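Local coordinates for ParB domain protein nuclease (Sulfolobus solfataricus, PDB 5K5D), which probably acts in archaeal DNA segregation as a ParB-type partition protein and may also have nuclease activity, at residues T64-D67 and I68-K71; E174-L177 and K178-D181; E189-K192 and R193-A196; Y225-V228 and K229-I233; I258-D261 and E262-D265. The protein carries 4 engineered substitutions. All coordinates share one frame; numbering follows the deposited sequence.

Overall arrangement
All five contacts are local helix or turn contacts, met in series along the chain. Contact 1 stands apart in the ParB-like N-terminal region, where the helix carrying it holds a citrate, probably from the crystallisation liquor, at T64 and R65; its centre lies about 48 Å from that of contact 4 and about 51 Å from that of contact 5. Contacts 2 and 3, centres about 10 Å apart, sit on consecutive packed helices tied by D181 OD2 and K192 NZ at 2.8 Å. Contact 3 stops about 7 Å short of contact 4 at the nearest atoms. Contacts 4 and 5 touch again: R227 NH2 reaches D261 OD1 at 2.8 Å, while V228 packs on I258.

Contact 1 of 5, residues T64-D67 and I68-K71; sequences TRLD and IMKK
I68 N to T64 O, M69 N to R65 O, K70 N to L66 O and K71 N to D67 O are successive i to i+4 bonds that wind T64-D67 and I68-K71 into one alpha helix, the I68 bond being the straightest at 166°. On the exposed side D67 and K71 form a salt bridge. The aspartate has CG anti to the backbone N (chi1 -178°), which sends the carboxylate along the helix to the outstretched lysine, whose NZ meets OD2 of D67 at 3.1 Å on the syn lone pair. R35 pairs with the same OD2, placing two cations round one carboxylate. Helix 63-71 belongs to the ParB-like N-terminal region and packs against helix 37-45 and strand 51-53; at its start T64 OG1 and R65 N hydrogen-bond a citrate, probably from the crystallisation liquor. An alanine in place of D67 would remove the carboxylate and is likely to leave K71 and R35 as neighbouring cations without their shared counter-charge. Around the helix, K70 folds back at three successive torsions, laying CE 3.6 Å from CG of L66. The same leucine reaches the selenomethionine M69, CD1 to CE 4.0 Å, the two side chains crossing at about a right angle. T64 CG2 meets I68 CD1 at 3.8 Å, while R65 forms a salt bridge with D61.

Contact 2 of 5, residues E174-L177 and K178-D181; sequences ERIL and KELD
K178 N to E174 O and E179 N to R175 O, both 3.1 Å long, carry the regular i to i+4 pattern from E174-L177 into K178-D181. One residue on, L180 N divides itself between two carbonyls: I176 O at 3.2 Å, and L177 O in a weak, strongly bent bond. D181 N then turns back to K178 O, and the chain leaves the helix. R175 and E179 run side by side and point the same way, yet their charged ends do not pair; the guanidinium and carboxylate planes are 75° apart, and NE of R175 remains 5.9 Å from OE2 of E179. The two side chains come no closer than 4.1 Å, R175 CG to E179 OE2, and E179 CG lies 3.2 Å from the R175 carbonyl oxygen. K178 bends at chi3 (-60°), which brings its CE to 4.0 Å from CA of R175 and leaves NZ 4.9 Å from OE1 of E174, a distant attraction at most. I176 and L180 approach loosely, CG2 to CD1 4.4 Å, and L180 continues onto F116 and I119 of helix 109-128. L177 packs on M195. D181 closes the turn: its carboxylate accepts from A186 N and L187 N and pairs with K192. The arrangement is that of a helix C-terminus between two consecutive helices, 170-180 and 189-201, packed on each other through a short loop.

Contact 3 of 5, residues E189-K192 and R193-A196; sequences ESDK and RKMA
K194 lies along S190 and D191 in the opening turns of helix 189-201, the helix that follows and packs on helix 170-180. Its CB passes the S190 carbonyl oxygen at 3.2 Å. CG, anti to the carbonyl carbon of its own residue (chi1 -77°), comes to 3.1 Å from that same S190 O, and CD slides by it at a longer distance while standing 4.2 Å from OD2 of D191. Beyond CG the chain is fully extended, which carries NZ past both neighbours: it stays 4.4 Å from D191 OD2, too far for a salt bridge, and pairs instead with D219. D191 in turn has its main partner in K109, so the acid and the lysine probably feel each other only through a modest electrostatic attraction. The carbonyl under this lysine is well used, since S190 O accepts K194 N in a short bond of 2.7 Å and takes a weak second one from R193 N. On the buried side K192 bends at its last torsion to bring NZ to D181 and N184. Its carbonyl oxygen accepts A196 N from above the carbonyl plane, with A196 CB 3.2 Å from the same K192 O.

Contact 4 of 5, residues Y225-V228 and K229-I233; sequences YTRV and KDMGI. Engineered in segment 229-233: M231 (natural residue Leu).
K229 lies across one face of the Y225 ring in a CH-pi contact, its CD 3.8 Å from the Y225 centroid and 29° off the ring normal. The lysine gets there because CG takes the crowded position between backbone N and carbonyl carbon (chi1 79°), which folds the chain back along the preceding turn. CE continues over the same turn to within 3.8 Å of T226 CG2. The tyrosine side chain also touches I197, L198 and N201 of helix 189-201. A second flat group is overlaid farther on: SE of the engineered selenomethionine M231 sits 3.5 Å above the R227 guanidinium plane, over its centre. R227 kinks at chi2 (67°) and then runs straight, so that the guanidinium reaches M231 while its nitrogens serve other partners, NE giving a hydrogen bond to I258 O and NH2 a salt bridge to D261. The backbone beneath is the weakly bonded C-terminal turn of helix 218-230. R227 O accepts both D230 N, from above the carbonyl plane at 2.9 Å, and M231 N at 3.2 Å. G232 then takes a positive phi, and I233 N reaches back five residues to V228 O at 2.9 Å, the long return bond and left-handed glycine found in Schellman-type helix ends. I233 stands at the N-cap position of the next helix, 234-238. Its CG1 presses on CG1 of V228 at 3.4 Å, while V228 also touches L237 and I258.

Contact 5 of 5, residues I258-D261 and E262-D265; sequences ILND and EYRD
An Asx turn at N260 shapes the corner between helices 252-259 and 264-271, where N260 meets the backbone of E262 and the ring edge of Y263. The N260 side chain, with CG anti to the backbone N (chi1 -167°), carries OD1 forward to accept E262 N at 3.0 Å. The bond is almost straight at hydrogen, 171°, although the donor stands above the amide plane. The carbonyl of the same residue takes Y263 N at 3.2 Å, giving N260 a side-chain and a main-chain hold on two successive amides. Past these bonds N260 meets the tyrosine: CB lies in plane at the ring edge, 3.4 Å from Y263 CD1, and the amide is turned nearly perpendicular to the ring. E262 CG rests over one face of that ring, offset toward the rim. With an alanine here CG and the amide are gone, and E262 N would probably lose its side-chain acceptor, leaving the turn less firmly fixed and the Y263 edge less covered. D261 and R264 run side by side on another side of the turn. R264 NE meets D261 OD1 at 3.1 Å in a salt bridge approached from above the carboxylate plane, the two charged planes being 79° apart. The same OD1 has a stronger partner in R227 of helix 218-230, so it is gripped by two arginines. R264 N bonds to D261 O as the next helix starts. The whole is an Asx turn leading into a short 3-10 turn that links helix 252-259 to helix 264-271.

Contact 1 of 5, residues T64-D67 and I68-K71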
loop_
_atom_site.group_PDB
_atom_site.type_symbol
_atom_site.label_atom_id
_atom_site.label_comp_id
_atom_site.label_asym_id
_atom_site.label_seq_id
_atom_site.Cartn_x
_atom_site.Cartn_y
_atom_site.Cartn_z
ATOM N N THR B 64 -9.071 13.910 4.313
ATOM C CA THR B 64 -8.966 15.134 3.537
ATOM C C THR B 64 -10.345 15.789 3.417
ATOM O O THR B 64 -10.515 16.958 3.764
ATOM C CB THR B 64 -8.340 14.878 2.154
ATOM O OG1 THR B 64 -6.996 14.405 2.325
ATOM C CG2 THR B 64 -8.316 16.152 1.327
ATOM N N ARG B 65 -11.326 15.022 2.951
ATOM C CA ARG B 65 -12.698 15.504 2.837
ATOM C C ARG B 65 -13.198 16.170 4.118
ATOM O O ARG B 65 -13.804 17.238 4.071
ATOM C CB ARG B 65 -13.636 14.366 2.436
ATOM C CG ARG B 65 -13.425 13.867 1.021
ATOM C CD ARG B 65 -14.307 12.669 0.718
ATOM N NE ARG B 65 -13.837 11.461 1.385
ATOM C CZ ARG B 65 -14.429 10.276 1.293
ATOM N NH1 ARG B 65 -15.527 10.135 0.561
ATOM N NH2 ARG B 65 -13.926 9.228 1.933
ATOM N N LEU B 66 -12.955 15.541 5.261
ATOM C CA LEU B 66 -13.371 16.124 6.532
ATOM C C LEU B 66 -12.667 17.455 6.772
ATOM O O LEU B 66 -13.281 18.419 7.236
ATOM C CB LEU B 66 -13.097 15.172 7.700
ATOM C CG LEU B 66 -13.507 15.753 9.058
ATOM C CD1 LEU B 66 -15.009 15.987 9.109
ATOM C CD2 LEU B 66 -13.067 14.872 10.215
ATOM N N ASP B 67 -11.375 17.500 6.461
ATOM C CA ASP B 67 -10.586 18.708 6.665
ATOM C C ASP B 67 -11.107 19.865 5.810
ATOM O O ASP B 67 -11.230 21.000 6.277
ATOM C CB ASP B 67 -9.107 18.447 6.366
ATOM C CG ASP B 67 -8.241 19.668 6.617
ATOM O OD1 ASP B 67 -7.888 19.918 7.790
ATOM O OD2 ASP B 67 -7.918 20.381 5.644
ATOM N N ILE B 68 -11.413 19.563 4.554
ATOM C CA ILE B 68 -11.982 20.546 3.645
ATOM C C ILE B 68 -13.313 21.084 4.176
ATOM O O ILE B 68 -13.529 22.293 4.224
ATOM C CB ILE B 68 -12.185 19.942 2.250
ATOM C CG1 ILE B 68 -10.847 19.423 1.712
ATOM C CG2 ILE B 68 -12.808 20.960 1.309
ATOM C CD1 ILE B 68 -10.949 18.693 0.391
HETATM N N MSE B 69 -14.192 20.179 4.592
HETATM C CA MSE B 69 -15.516 20.556 5.072
HETATM C C MSE B 69 -15.437 21.393 6.340
HETATM O O MSE B 69 -16.261 22.281 6.566
HETATM C CB MSE B 69 -16.362 19.310 5.333
HETATM C CG MSE B 69 -16.757 18.559 4.077
HETATM SE SE MSE B 69 -18.008 17.126 4.485
HETATM C CE MSE B 69 -16.801 15.967 5.480
ATOM N N LYS B 70 -14.448 21.088 7.171
ATOM C CA LYS B 70 -14.209 21.843 8.387
ATOM C C LYS B 70 -13.876 23.290 8.017
ATOM O O LYS B 70 -14.371 24.231 8.639
ATOM C CB LYS B 70 -13.055 21.219 9.172
ATOM C CG LYS B 70 -13.276 21.156 10.672
ATOM C CD LYS B 70 -14.072 19.922 11.059
ATOM C CE LYS B 70 -13.201 18.675 11.063
ATOM N NZ LYS B 70 -12.273 18.631 12.231
ATOM N N LYS B 71 -13.045 23.455 6.990
ATOM C CA LYS B 71 -12.628 24.779 6.533
ATOM C C LYS B 71 -13.706 25.495 5.714
ATOM O O LYS B 71 -13.714 26.721 5.632
ATOM C CB LYS B 71 -11.322 24.687 5.736
ATOM C CG LYS B 71 -10.117 24.322 6.588
ATOM C CD LYS B 71 -8.943 23.887 5.734
ATOM C CE LYS B 71 -7.757 23.499 6.603
ATOM N NZ LYS B 71 -6.564 23.141 5.785
#

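Contact 2 of 5, residues E174-L177 and K178-D181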
loop_
_atom_site.group_PDB
_atom_site.type_symbol
_atom_site.label_atom_id
_atom_site.label_comp_id
_atom_site.label_asym_id
_atom_site.label_seq_id
_atom_site.Cartn_x
_atom_site.Cartn_y
_atom_site.Cartn_z
ATOM N N GLU B 174 1.125 -13.398 -0.768
ATOM C CA GLU B 174 0.437 -13.323 -2.050
ATOM C C GLU B 174 -1.035 -13.702 -1.923
ATOM O O GLU B 174 -1.896 -13.092 -2.557
ATOM C CB GLU B 174 1.118 -14.223 -3.080
ATOM C CG GLU B 174 0.464 -14.193 -4.446
ATOM C CD GLU B 174 1.089 -15.187 -5.404
ATOM O OE1 GLU B 174 0.334 -15.890 -6.111
ATOM O OE2 GLU B 174 2.334 -15.266 -5.448
ATOM N N ARG B 175 -1.322 -14.714 -1.112
ATOM C CA ARG B 175 -2.697 -15.158 -0.927
ATOM C C ARG B 175 -3.488 -14.055 -0.245
ATOM O O ARG B 175 -4.668 -13.848 -0.528
ATOM C CB ARG B 175 -2.750 -16.447 -0.103
ATOM C CG ARG B 175 -3.191 -16.254 1.342
ATOM C CD ARG B 175 -3.196 -17.572 2.109
ATOM N NE ARG B 175 -1.919 -18.272 1.999
ATOM C CZ ARG B 175 -1.375 -18.999 2.970
ATOM N NH1 ARG B 175 -1.992 -19.118 4.137
ATOM N NH2 ARG B 175 -0.211 -19.603 2.775
ATOM N N ILE B 176 -2.820 -13.342 0.657
ATOM C CA ILE B 176 -3.431 -12.216 1.345
ATOM C C ILE B 176 -3.816 -11.124 0.352
ATOM O O ILE B 176 -4.898 -10.547 0.442
ATOM C CB ILE B 176 -2.492 -11.645 2.416
ATOM C CG1 ILE B 176 -2.362 -12.638 3.573
ATOM C CG2 ILE B 176 -3.002 -10.306 2.907
ATOM C CD1 ILE B 176 -1.662 -12.081 4.785
ATOM N N LEU B 177 -2.928 -10.856 -0.601
ATOM C CA LEU B 177 -3.202 -9.892 -1.658
ATOM C C LEU B 177 -4.454 -10.277 -2.426
ATOM O O LEU B 177 -5.343 -9.449 -2.637
ATOM C CB LEU B 177 -2.027 -9.808 -2.628
ATOM C CG LEU B 177 -0.692 -9.396 -2.016
ATOM C CD1 LEU B 177 0.399 -9.362 -3.083
ATOM C CD2 LEU B 177 -0.840 -8.051 -1.329
ATOM N N LYS B 178 -4.516 -11.537 -2.852
ATOM C CA LYS B 178 -5.656 -12.015 -3.623
ATOM C C LYS B 178 -6.958 -11.794 -2.863
ATOM O O LYS B 178 -7.940 -11.316 -3.429
ATOM C CB LYS B 178 -5.486 -13.488 -4.009
ATOM C CG LYS B 178 -4.492 -13.716 -5.139
ATOM C CD LYS B 178 -4.524 -15.154 -5.640
ATOM C CE LYS B 178 -4.190 -16.141 -4.527
ATOM N NZ LYS B 178 -4.110 -17.549 -5.019
ATOM N N GLU B 179 -6.957 -12.122 -1.576
ATOM C CA GLU B 179 -8.137 -11.926 -0.738
ATOM C C GLU B 179 -8.629 -10.483 -0.776
ATOM O O GLU B 179 -9.833 -10.229 -0.766
ATOM C CB GLU B 179 -7.838 -12.333 0.705
ATOM C CG GLU B 179 -7.525 -13.809 0.875
ATOM C CD GLU B 179 -7.009 -14.134 2.261
ATOM O OE1 GLU B 179 -6.650 -13.189 2.996
ATOM O OE2 GLU B 179 -6.961 -15.330 2.616
ATOM N N LEU B 180 -7.687 -9.543 -0.820
ATOM C CA LEU B 180 -7.997 -8.117 -0.796
ATOM C C LEU B 180 -8.404 -7.572 -2.160
ATOM O O LEU B 180 -8.906 -6.451 -2.264
ATOM C CB LEU B 180 -6.792 -7.333 -0.284
ATOM C CG LEU B 180 -6.503 -7.419 1.211
ATOM C CD1 LEU B 180 -5.161 -6.771 1.525
ATOM C CD2 LEU B 180 -7.628 -6.757 1.994
ATOM N N ASP B 181 -8.180 -8.363 -3.203
ATOM C CA ASP B 181 -8.434 -7.924 -4.568
ATOM C C ASP B 181 -8.684 -9.131 -5.464
ATOM O O ASP B 181 -7.920 -9.398 -6.391
ATOM C CB ASP B 181 -7.239 -7.117 -5.084
ATOM C CG ASP B 181 -7.452 -6.581 -6.488
ATOM O OD1 ASP B 181 -8.577 -6.134 -6.800
ATOM O OD2 ASP B 181 -6.489 -6.611 -7.282
#

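Contact 3 of 5, residues E189-K192 and R193-A196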
loop_
_atom_site.group_PDB
_atom_site.type_symbol
_atom_site.label_atom_id
_atom_site.label_comp_id
_atom_site.label_asym_id
_atom_site.label_seq_id
_atom_site.Cartn_x
_atom_site.Cartn_y
_atom_site.Cartn_z
ATOM N N GLU B 189 -3.054 -10.488 -11.782
ATOM C CA GLU B 189 -2.564 -11.706 -11.160
ATOM C C GLU B 189 -1.043 -11.649 -11.024
ATOM O O GLU B 189 -0.502 -11.852 -9.938
ATOM C CB GLU B 189 -2.981 -12.924 -11.987
ATOM C CG GLU B 189 -2.977 -14.246 -11.225
ATOM C CD GLU B 189 -4.229 -14.449 -10.389
ATOM O OE1 GLU B 189 -4.233 -15.371 -9.543
ATOM O OE2 GLU B 189 -5.210 -13.698 -10.580
ATOM N N SER B 190 -0.362 -11.354 -12.129
ATOM C CA SER B 190 1.101 -11.343 -12.167
ATOM C C SER B 190 1.694 -10.191 -11.362
ATOM O O SER B 190 2.765 -10.324 -10.769
ATOM C CB SER B 190 1.599 -11.276 -13.612
ATOM O OG SER B 190 1.234 -10.047 -14.216
ATOM N N ASP B 191 0.997 -9.059 -11.352
ATOM C CA ASP B 191 1.396 -7.918 -10.537
ATOM C C ASP B 191 1.378 -8.248 -9.041
ATOM O O ASP B 191 2.248 -7.805 -8.296
ATOM C CB ASP B 191 0.506 -6.706 -10.824
ATOM C CG ASP B 191 1.082 -5.799 -11.898
ATOM O OD1 ASP B 191 0.633 -4.637 -11.997
ATOM O OD2 ASP B 191 1.990 -6.243 -12.636
ATOM N N LYS B 192 0.388 -9.019 -8.603
ATOM C CA LYS B 192 0.311 -9.416 -7.200
ATOM C C LYS B 192 1.419 -10.399 -6.862
ATOM O O LYS B 192 1.912 -10.435 -5.735
ATOM C CB LYS B 192 -1.040 -10.054 -6.875
ATOM C CG LYS B 192 -2.222 -9.108 -6.929
ATOM C CD LYS B 192 -3.498 -9.824 -6.533
ATOM C CE LYS B 192 -4.711 -8.958 -6.775
ATOM N NZ LYS B 192 -4.927 -8.734 -8.229
ATOM N N ARG B 193 1.808 -11.201 -7.844
ATOM C CA ARG B 193 2.818 -12.221 -7.619
ATOM C C ARG B 193 4.201 -11.593 -7.662
ATOM O O ARG B 193 5.071 -11.928 -6.857
ATOM C CB ARG B 193 2.693 -13.336 -8.655
ATOM C CG ARG B 193 3.585 -14.523 -8.368
ATOM C CD ARG B 193 3.340 -15.650 -9.348
ATOM N NE ARG B 193 4.353 -16.690 -9.214
ATOM C CZ ARG B 193 5.515 -16.677 -9.856
ATOM N NH1 ARG B 193 5.806 -15.680 -10.681
ATOM N NH2 ARG B 193 6.384 -17.661 -9.675
ATOM N N LYS B 194 4.391 -10.676 -8.609
ATOM C CA LYS B 194 5.626 -9.911 -8.710
ATOM C C LYS B 194 5.850 -9.122 -7.434
ATOM O O LYS B 194 6.946 -9.123 -6.876
ATOM C CB LYS B 194 5.567 -8.942 -9.894
ATOM C CG LYS B 194 5.787 -9.583 -11.247
ATOM C CD LYS B 194 5.525 -8.581 -12.357
ATOM C CE LYS B 194 5.758 -9.193 -13.731
ATOM N NZ LYS B 194 5.267 -8.302 -14.820
HETATM N N MSE B 195 4.806 -8.441 -6.978
HETATM C CA MSE B 195 4.911 -7.618 -5.784
HETATM C C MSE B 195 5.205 -8.477 -4.564
HETATM O O MSE B 195 6.034 -8.116 -3.730
HETATM C CB MSE B 195 3.639 -6.798 -5.567
HETATM C CG MSE B 195 3.849 -5.606 -4.644
HETATM SE SE MSE B 195 2.995 -5.776 -2.898
HETATM C CE MSE B 195 1.185 -5.300 -3.421
ATOM N N ALA B 196 4.532 -9.622 -4.476
ATOM C CA ALA B 196 4.699 -10.522 -3.340
ATOM C C ALA B 196 6.124 -11.060 -3.251
ATOM O O ALA B 196 6.718 -11.092 -2.171
ATOM C CB ALA B 196 3.697 -11.665 -3.412
#

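Contact 4 of 5, residues Y225-V228 and K229-I233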
loop_
_atom_site.group_PDB
_atom_site.type_symbol
_atom_site.label_atom_id
_atom_site.label_comp_id
_atom_site.label_asym_id
_atom_site.label_seq_id
_atom_site.Cartn_x
_atom_site.Cartn_y
_atom_site.Cartn_z
ATOM N N TYR B 225 15.016 -7.505 -10.677
ATOM C CA TYR B 225 15.137 -8.614 -9.734
ATOM C C TYR B 225 15.601 -9.891 -10.427
ATOM O O TYR B 225 16.679 -10.413 -10.136
ATOM C CB TYR B 225 13.806 -8.862 -9.016
ATOM C CG TYR B 225 13.796 -10.119 -8.182
ATOM C CD1 TYR B 225 14.474 -10.175 -6.968
ATOM C CD2 TYR B 225 13.115 -11.254 -8.605
ATOM C CE1 TYR B 225 14.470 -11.329 -6.198
ATOM C CE2 TYR B 225 13.108 -12.414 -7.840
ATOM C CZ TYR B 225 13.788 -12.443 -6.639
ATOM O OH TYR B 225 13.785 -13.585 -5.873
ATOM N N THR B 226 14.774 -10.394 -11.336
ATOM C CA THR B 226 15.069 -11.634 -12.039
ATOM C C THR B 226 16.411 -11.557 -12.766
ATOM O O THR B 226 17.156 -12.535 -12.828
ATOM C CB THR B 226 13.952 -11.986 -13.031
ATOM O OG1 THR B 226 13.696 -10.860 -13.879
ATOM C CG2 THR B 226 12.676 -12.335 -12.278
ATOM N N ARG B 227 16.717 -10.382 -13.305
ATOM C CA ARG B 227 17.986 -10.153 -13.984
ATOM C C ARG B 227 19.163 -10.334 -13.029
ATOM O O ARG B 227 19.990 -11.228 -13.206
ATOM C CB ARG B 227 18.004 -8.750 -14.591
ATOM C CG ARG B 227 19.382 -8.231 -14.960
ATOM C CD ARG B 227 19.991 -9.016 -16.102
ATOM N NE ARG B 227 21.230 -8.406 -16.573
ATOM C CZ ARG B 227 21.936 -8.851 -17.606
ATOM N NH1 ARG B 227 21.525 -9.918 -18.278
ATOM N NH2 ARG B 227 23.052 -8.233 -17.966
ATOM N N VAL B 228 19.220 -9.488 -12.007
ATOM C CA VAL B 228 20.331 -9.486 -11.061
ATOM C C VAL B 228 20.478 -10.804 -10.297
ATOM O O VAL B 228 21.554 -11.110 -9.782
ATOM C CB VAL B 228 20.214 -8.305 -10.076
ATOM C CG1 VAL B 228 21.305 -8.364 -9.046
ATOM C CG2 VAL B 228 20.292 -6.987 -10.829
ATOM N N LYS B 229 19.409 -11.592 -10.235
ATOM C CA LYS B 229 19.464 -12.867 -9.521
ATOM C C LYS B 229 19.951 -13.993 -10.425
ATOM O O LYS B 229 20.346 -15.056 -9.948
ATOM C CB LYS B 229 18.106 -13.223 -8.906
ATOM C CG LYS B 229 17.104 -13.810 -9.886
ATOM C CD LYS B 229 15.746 -13.999 -9.229
ATOM C CE LYS B 229 14.770 -14.716 -10.153
ATOM N NZ LYS B 229 15.148 -16.142 -10.360
ATOM N N ASP B 230 19.915 -13.760 -11.732
ATOM C CA ASP B 230 20.477 -14.712 -12.681
ATOM C C ASP B 230 21.984 -14.514 -12.768
ATOM O O ASP B 230 22.742 -15.472 -12.893
ATOM C CB ASP B 230 19.834 -14.552 -14.059
ATOM C CG ASP B 230 18.362 -14.925 -14.065
ATOM O OD1 ASP B 230 17.906 -15.580 -13.102
ATOM O OD2 ASP B 230 17.662 -14.568 -15.036
HETATM N N MSE B 231 22.413 -13.257 -12.687
HETATM C CA MSE B 231 23.832 -12.922 -12.714
HETATM C C MSE B 231 24.501 -13.285 -11.391
HETATM O O MSE B 231 25.708 -13.096 -11.223
HETATM C CB MSE B 231 24.024 -11.427 -12.978
HETATM C CG MSE B 231 23.134 -10.831 -14.065
HETATM SE SE MSE B 231 23.553 -11.452 -15.863
HETATM C CE MSE B 231 22.605 -13.157 -15.852
ATOM N N GLY B 232 23.709 -13.791 -10.450
ATOM C CA GLY B 232 24.213 -14.147 -9.135
ATOM C C GLY B 232 24.749 -12.957 -8.363
ATOM O O GLY B 232 25.699 -13.089 -7.594
ATOM N N ILE B 233 24.137 -11.794 -8.561
ATOM C CA ILE B 233 24.613 -10.566 -7.932
ATOM C C ILE B 233 23.500 -9.796 -7.227
ATOM O O ILE B 233 23.538 -8.568 -7.145
ATOM C CB ILE B 233 25.270 -9.635 -8.961
ATOM C CG1 ILE B 233 24.332 -9.432 -10.152
ATOM C CG2 ILE B 233 26.595 -10.206 -9.423
ATOM C CD1 ILE B 233 24.916 -8.576 -11.247
#

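Contact 5 of 5, residues I258-D261 and E262-D265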
loop_
_atom_site.group_PDB
_atom_site.type_symbol
_atom_site.label_atom_id
_atom_site.label_comp_id
_atom_site.label_asym_id
_atom_site.label_seq_id
_atom_site.Cartn_x
_atom_site.Cartn_y
_atom_site.Cartn_z
ATOM N N ILE B 258 22.002 -2.293 -15.936
ATOM C CA ILE B 258 21.626 -3.526 -15.250
ATOM C C ILE B 258 21.006 -4.554 -16.195
ATOM O O ILE B 258 21.204 -5.757 -16.026
ATOM C CB ILE B 258 20.605 -3.271 -14.119
ATOM C CG1 ILE B 258 21.128 -2.242 -13.120
ATOM C CG2 ILE B 258 20.268 -4.570 -13.405
ATOM C CD1 ILE B 258 20.209 -2.046 -11.938
ATOM N N LEU B 259 20.254 -4.075 -17.181
ATOM C CA LEU B 259 19.426 -4.952 -18.011
ATOM C C LEU B 259 20.047 -5.306 -19.362
ATOM O O LEU B 259 20.176 -6.482 -19.695
ATOM C CB LEU B 259 18.029 -4.347 -18.202
ATOM C CG LEU B 259 17.235 -4.142 -16.910
ATOM C CD1 LEU B 259 15.796 -3.738 -17.200
ATOM C CD2 LEU B 259 17.283 -5.403 -16.063
ATOM N N ASN B 260 20.420 -4.292 -20.138
ATOM C CA ASN B 260 21.053 -4.520 -21.433
ATOM C C ASN B 260 22.416 -5.190 -21.284
ATOM O O ASN B 260 23.308 -4.668 -20.619
ATOM C CB ASN B 260 21.188 -3.210 -22.215
ATOM C CG ASN B 260 21.553 -3.430 -23.679
ATOM O OD1 ASN B 260 22.222 -4.405 -24.033
ATOM N ND2 ASN B 260 21.111 -2.519 -24.538
ATOM N N ASP B 261 22.565 -6.347 -21.918
ATOM C CA ASP B 261 23.773 -7.154 -21.798
ATOM C C ASP B 261 25.032 -6.507 -22.359
ATOM O O ASP B 261 26.139 -6.879 -21.980
ATOM C CB ASP B 261 23.565 -8.511 -22.466
ATOM C CG ASP B 261 22.964 -9.525 -21.531
ATOM O OD1 ASP B 261 23.453 -9.631 -20.386
ATOM O OD2 ASP B 261 22.002 -10.211 -21.935
ATOM N N GLU B 262 24.877 -5.554 -23.269
ATOM C CA GLU B 262 26.053 -4.922 -23.854
ATOM C C GLU B 262 26.718 -3.968 -22.866
ATOM O O GLU B 262 27.638 -3.235 -23.223
ATOM C CB GLU B 262 25.715 -4.200 -25.163
ATOM C CG GLU B 262 24.941 -2.904 -24.995
ATOM C CD GLU B 262 25.140 -1.947 -26.162
ATOM O OE1 GLU B 262 24.133 -1.411 -26.672
ATOM O OE2 GLU B 262 26.302 -1.722 -26.563
ATOM N N TYR B 263 26.253 -3.981 -21.621
ATOM C CA TYR B 263 26.857 -3.150 -20.586
ATOM C C TYR B 263 27.316 -3.971 -19.386
ATOM O O TYR B 263 27.461 -3.445 -18.286
ATOM C CB TYR B 263 25.894 -2.049 -20.145
ATOM C CG TYR B 263 25.365 -1.224 -21.296
ATOM C CD1 TYR B 263 24.107 -1.467 -21.827
ATOM C CD2 TYR B 263 26.128 -0.212 -21.862
ATOM C CE1 TYR B 263 23.619 -0.719 -22.880
ATOM C CE2 TYR B 263 25.650 0.541 -22.916
ATOM C CZ TYR B 263 24.396 0.283 -23.423
ATOM O OH TYR B 263 23.916 1.027 -24.476
ATOM N N ARG B 264 27.555 -5.260 -19.609
ATOM C CA ARG B 264 28.013 -6.153 -18.549
ATOM C C ARG B 264 29.272 -5.644 -17.854
ATOM O O ARG B 264 29.341 -5.619 -16.626
ATOM C CB ARG B 264 28.269 -7.555 -19.099
ATOM C CG ARG B 264 27.022 -8.394 -19.277
ATOM C CD ARG B 264 27.388 -9.829 -19.600
ATOM N NE ARG B 264 26.237 -10.723 -19.536
ATOM C CZ ARG B 264 26.312 -12.044 -19.660
ATOM N NH1 ARG B 264 27.487 -12.626 -19.857
ATOM N NH2 ARG B 264 25.212 -12.783 -19.587
ATOM N N ASP B 265 30.269 -5.252 -18.640
ATOM C CA ASP B 265 31.549 -4.815 -18.090
ATOM C C ASP B 265 31.369 -3.660 -17.111
ATOM O O ASP B 265 31.950 -3.656 -16.028
ATOM C CB ASP B 265 32.505 -4.410 -19.212
ATOM C CG ASP B 265 32.746 -5.532 -20.203
ATOM O OD1 ASP B 265 32.843 -6.698 -19.767
ATOM O OD2 ASP B 265 32.830 -5.249 -21.420
#